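Local coordinates for protein queuine lyase ([Clostridium] spiroforme DSM 1552, PDB 6P78) that binds a [4Fe-4S] cluster, S-adenosylmethionine and queuine, and as a radical SAM lyase probably breaks a C-N bond of queuine, at residues V179-Q184 / N206-N211. Numbering follows the deposited sequence.
With SAM (S-adenosylmethionine), chain D.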
ATOM      1  N   VAL A 179       3.621  -9.059   8.537  1.00 22.80           N
ATOM      2  CA  VAL A 179       3.866  -9.809   9.758  1.00 19.89           C
ATOM      3  C   VAL A 179       3.639 -11.285   9.491  1.00 25.24           C
ATOM      4  O   VAL A 179       2.602 -11.670   8.944  1.00 25.56           O
ATOM      5  CB  VAL A 179       2.969  -9.327  10.913  1.00 28.38           C
ATOM      6  CG1 VAL A 179       3.144 -10.236  12.134  1.00 34.11           C
ATOM      7  CG2 VAL A 179       3.305  -7.891  11.264  1.00 29.20           C
ATOM      8  N   GLY A 180       4.602 -12.111   9.900  1.00 25.17           N
ATOM      9  CA  GLY A 180       4.341 -13.533   9.875  1.00 24.98           C
ATOM     10  C   GLY A 180       5.091 -14.300   8.811  1.00 24.93           C
ATOM     11  O   GLY A 180       4.559 -15.275   8.285  1.00 30.48           O
ATOM     12  N   ILE A 181       6.326 -13.909   8.516  1.00 24.37           N
ATOM     13  CA  ILE A 181       7.138 -14.534   7.476  1.00 22.42           C
ATOM     14  C   ILE A 181       8.243 -15.355   8.125  1.00 23.82           C
ATOM     15  O   ILE A 181       8.896 -14.894   9.072  1.00 25.36           O
ATOM     16  CB  ILE A 181       7.715 -13.464   6.536  1.00 21.89           C
ATOM     17  CG1 ILE A 181       6.549 -12.772   5.787  1.00 23.29           C
ATOM     18  CG2 ILE A 181       8.726 -14.065   5.577  1.00 25.81           C
ATOM     19  CD1 ILE A 181       7.008 -11.518   5.041  1.00 26.73           C
ATOM     20  N   GLN A 182       8.478 -16.558   7.595  1.00 23.01           N
ATOM     21  CA  GLN A 182       9.594 -17.378   8.079  1.00 26.03           C
ATOM     22  C   GLN A 182      10.899 -16.600   8.024  1.00 28.91           C
ATOM     23  O   GLN A 182      11.248 -16.014   6.996  1.00 26.18           O
ATOM     24  CB  GLN A 182       9.716 -18.650   7.241  1.00 30.44           C
ATOM     25  CG  GLN A 182       8.600 -19.645   7.447  1.00 28.10           C
ATOM     26  CD  GLN A 182       8.849 -20.906   6.663  1.00 38.24           C
ATOM     27  OE1 GLN A 182       9.496 -20.880   5.601  1.00 35.68           O
ATOM     28  NE2 GLN A 182       8.360 -22.024   7.179  1.00 41.50           N
ATOM     29  N   GLY A 183      11.641 -16.608   9.127  1.00 24.99           N
ATOM     30  CA  GLY A 183      12.825 -15.800   9.236  1.00 22.78           C
ATOM     31  C   GLY A 183      12.656 -14.574  10.109  1.00 21.75           C
ATOM     32  O   GLY A 183      13.664 -14.015  10.578  1.00 25.20           O
ATOM     33  N   GLN A 184      11.417 -14.136  10.323  1.00 22.71           N
ATOM     34  CA  GLN A 184      11.152 -13.109  11.316  1.00 24.64           C
ATOM     35  C   GLN A 184      11.274 -13.683  12.728  1.00 25.47           C
ATOM     36  O   GLN A 184      11.280 -14.900  12.938  1.00 26.05           O
ATOM     37  CB  GLN A 184       9.757 -12.527  11.118  1.00 25.86           C
ATOM     38  CG  GLN A 184       9.657 -11.692   9.885  1.00 22.36           C
ATOM     39  CD  GLN A 184       8.338 -10.943   9.841  1.00 28.13           C
ATOM     40  OE1 GLN A 184       7.276 -11.540  10.008  1.00 27.23           O
ATOM     41  NE2 GLN A 184       8.404  -9.628   9.659  1.00 31.88           N
ATOM     42  N   ASN A 206      -0.152  -5.952   7.513  1.00 22.09           N
ATOM     43  CA  ASN A 206      -0.576  -7.015   6.604  1.00 23.43           C
ATOM     44  C   ASN A 206      -0.105  -8.362   7.142  1.00 24.51           C
ATOM     45  O   ASN A 206       1.092  -8.650   7.122  1.00 25.00           O
ATOM     46  CB  ASN A 206      -0.012  -6.769   5.208  1.00 23.15           C
ATOM     47  CG  ASN A 206      -0.559  -5.515   4.572  1.00 30.43           C
ATOM     48  OD1 ASN A 206      -1.781  -5.356   4.439  1.00 29.97           O
ATOM     49  ND2 ASN A 206       0.329  -4.623   4.159  1.00 31.46           N
ATOM     50  N   ILE A 207      -1.032  -9.195   7.603  1.00 21.48           N
ATOM     51  CA  ILE A 207      -0.669 -10.570   7.945  1.00 24.48           C
ATOM     52  C   ILE A 207      -0.327 -11.328   6.670  1.00 26.45           C
ATOM     53  O   ILE A 207      -1.107 -11.357   5.708  1.00 23.63           O
ATOM     54  CB  ILE A 207      -1.800 -11.267   8.708  1.00 26.94           C
ATOM     55  CG1 ILE A 207      -2.166 -10.474   9.958  1.00 27.97           C
ATOM     56  CG2 ILE A 207      -1.363 -12.690   9.079  1.00 29.36           C
ATOM     57  CD1 ILE A 207      -0.994 -10.306  10.930  1.00 25.66           C
ATOM     58  N   TYR A 208       0.839 -11.969   6.660  1.00 24.63           N
ATOM     59  CA  TYR A 208       1.351 -12.547   5.423  1.00 22.59           C
ATOM     60  C   TYR A 208       0.467 -13.694   4.932  1.00 22.94           C
ATOM     61  O   TYR A 208       0.034 -14.542   5.715  1.00 25.56           O
ATOM     62  CB  TYR A 208       2.789 -13.046   5.629  1.00 25.00           C
ATOM     63  CG  TYR A 208       3.405 -13.459   4.326  1.00 23.75           C
ATOM     64  CD1 TYR A 208       3.672 -12.517   3.349  1.00 24.45           C
ATOM     65  CD2 TYR A 208       3.663 -14.800   4.045  1.00 29.20           C
ATOM     66  CE1 TYR A 208       4.187 -12.884   2.113  1.00 24.25           C
ATOM     67  CE2 TYR A 208       4.186 -15.186   2.818  1.00 28.69           C
ATOM     68  CZ  TYR A 208       4.456 -14.219   1.861  1.00 24.47           C
ATOM     69  OH  TYR A 208       4.980 -14.596   0.636  1.00 25.19           O
ATOM     70  N   ARG A 209       0.219 -13.732   3.624  1.00 22.55           N
ATOM     71  CA  ARG A 209      -0.519 -14.814   2.988  1.00 23.70           C
ATOM     72  C   ARG A 209       0.394 -15.583   2.033  1.00 22.39           C
ATOM     73  O   ARG A 209       1.076 -14.983   1.195  1.00 27.34           O
ATOM     74  CB  ARG A 209      -1.747 -14.271   2.233  1.00 23.88           C
ATOM     75  CG  ARG A 209      -2.555 -15.362   1.518  1.00 28.44           C
ATOM     76  CD  ARG A 209      -3.811 -14.800   0.854  1.00 34.44           C
ATOM     77  NE  ARG A 209      -3.475 -13.901  -0.250  1.00 36.49           N
ATOM     78  CZ  ARG A 209      -4.363 -13.356  -1.080  1.00 40.81           C
ATOM     79  NH1 ARG A 209      -5.665 -13.611  -0.944  1.00 37.58           N
ATOM     80  NH2 ARG A 209      -3.950 -12.558  -2.056  1.00 37.80           N
ATOM     81  N   ASN A 210       0.407 -16.909   2.158  1.00 24.53           N
ATOM     82  CA  ASN A 210       1.127 -17.731   1.196  1.00 25.36           C
ATOM     83  C   ASN A 210       0.599 -17.469  -0.211  1.00 32.10           C
ATOM     84  O   ASN A 210      -0.600 -17.248  -0.416  1.00 30.69           O
ATOM     85  CB  ASN A 210       0.990 -19.209   1.555  1.00 26.49           C
ATOM     86  CG  ASN A 210       1.861 -19.593   2.730  1.00 32.36           C
ATOM     87  OD1 ASN A 210       2.831 -18.913   3.021  1.00 29.34           O
ATOM     88  ND2 ASN A 210       1.513 -20.672   3.412  1.00 31.64           N
ATOM     89  N   ASN A 211       1.509 -17.474  -1.184  1.00 29.21           N
ATOM     90  CA  ASN A 211       1.138 -17.210  -2.570  1.00 28.20           C
ATOM     91  C   ASN A 211       1.979 -18.057  -3.514  1.00 29.47           C
ATOM     92  O   ASN A 211       2.427 -19.151  -3.145  1.00 31.65           O
ATOM     93  CB  ASN A 211       1.268 -15.709  -2.901  1.00 33.98           C
ATOM     94  CG  ASN A 211       2.675 -15.154  -2.641  1.00 33.28           C
ATOM     95  OD1 ASN A 211       3.644 -15.905  -2.511  1.00 30.39           O
ATOM     96  ND2 ASN A 211       2.788 -13.832  -2.592  1.00 27.86           N
TER
HETATM   97  N   SAM D 503       5.170  -1.039  -4.713  1.00 31.06           N
HETATM   98  CA  SAM D 503       5.089  -0.288  -3.472  1.00 29.12           C
HETATM   99  C   SAM D 503       6.134  -0.801  -2.490  1.00 26.07           C
HETATM  100  O   SAM D 503       6.673  -0.025  -1.697  1.00 25.21           O
HETATM  101  OXT SAM D 503       6.490  -1.988  -2.505  1.00 27.16           O
HETATM  102  CB  SAM D 503       3.676  -0.381  -2.903  1.00 38.96           C
HETATM  103  CG  SAM D 503       3.355  -1.558  -1.978  1.00 52.96           C
HETATM  104  SD  SAM D 503       2.846  -3.106  -2.779  1.00 61.25           S
HETATM  105  CE  SAM D 503       1.896  -2.498  -4.203  1.00 53.93           C
HETATM  106  C5' SAM D 503       1.498  -3.768  -1.741  1.00 50.84           C
HETATM  107  C4' SAM D 503       1.771  -4.341  -0.331  1.00 37.62           C
HETATM  108  O4' SAM D 503       1.052  -5.550  -0.117  1.00 36.24           O
HETATM  109  C3' SAM D 503       3.219  -4.695  -0.002  1.00 31.12           C
HETATM  110  O3' SAM D 503       3.965  -3.565   0.414  1.00 29.40           O
HETATM  111  C2' SAM D 503       3.055  -5.714   1.117  1.00 28.00           C
HETATM  112  O2' SAM D 503       3.016  -5.049   2.386  1.00 31.01           O
HETATM  113  C1' SAM D 503       1.694  -6.355   0.848  1.00 31.32           C
HETATM  114  N9  SAM D 503       1.813  -7.771   0.388  1.00 29.22           N
HETATM  115  C8  SAM D 503       2.375  -8.264  -0.772  1.00 27.37           C
HETATM  116  N7  SAM D 503       2.279  -9.613  -0.777  1.00 27.68           N
HETATM  117  C5  SAM D 503       1.659  -9.995   0.368  1.00 27.49           C
HETATM  118  C6  SAM D 503       1.313 -11.235   0.895  1.00 26.80           C
HETATM  119  N6  SAM D 503       1.570 -12.357   0.233  1.00 27.96           N
HETATM  120  N1  SAM D 503       0.683 -11.297   2.113  1.00 26.22           N
HETATM  121  C2  SAM D 503       0.418 -10.151   2.828  1.00 22.14           C
HETATM  122  N3  SAM D 503       0.755  -8.931   2.317  1.00 29.05           N
HETATM  123  C4  SAM D 503       1.362  -8.849   1.097  1.00 26.89           C
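CG anti to the backbone N (chi1 -172°) sets the ring of Tyr208 against Ile181, whose CG1 lies anti to its own carbonyl carbon (chi1 -65°) and comes over one ring face. The two side chains cross at about a right angle, and this CH-pi contact, 3.9 Å from Ile181 CG1 to the ring centroid, is offset toward the rim near CG. A parallel bridge, Val179 with Ile207, joins strands 178-179 and 203-207: Val179 N donates to Asn206 O and Tyr208 N to Val179 O, each at 2.9 Å. At the type II turn Ile181-Gln184, the Gln184 amide folds back, its OE1 accepting from Gly180 N at 2.7 Å and Ile181 N at 3.0 Å.

Just past the bridge, Arg209 grips the adenine edge through its backbone: its N donates to SAM N1 at 2.9 Å and its O accepts from SAM N6 at 2.8 Å. Tyr208 CE1 lies 3.3 Å from SAM N6, while its OH is hydrogen-bonded to Ile215 O. Asn206 ND2 adds a weak bond to ribose O2' and its side chain also touches queuine. Because N1 and N6 present an acceptor and a donor, this backbone pairing matches adenine and would favour that base.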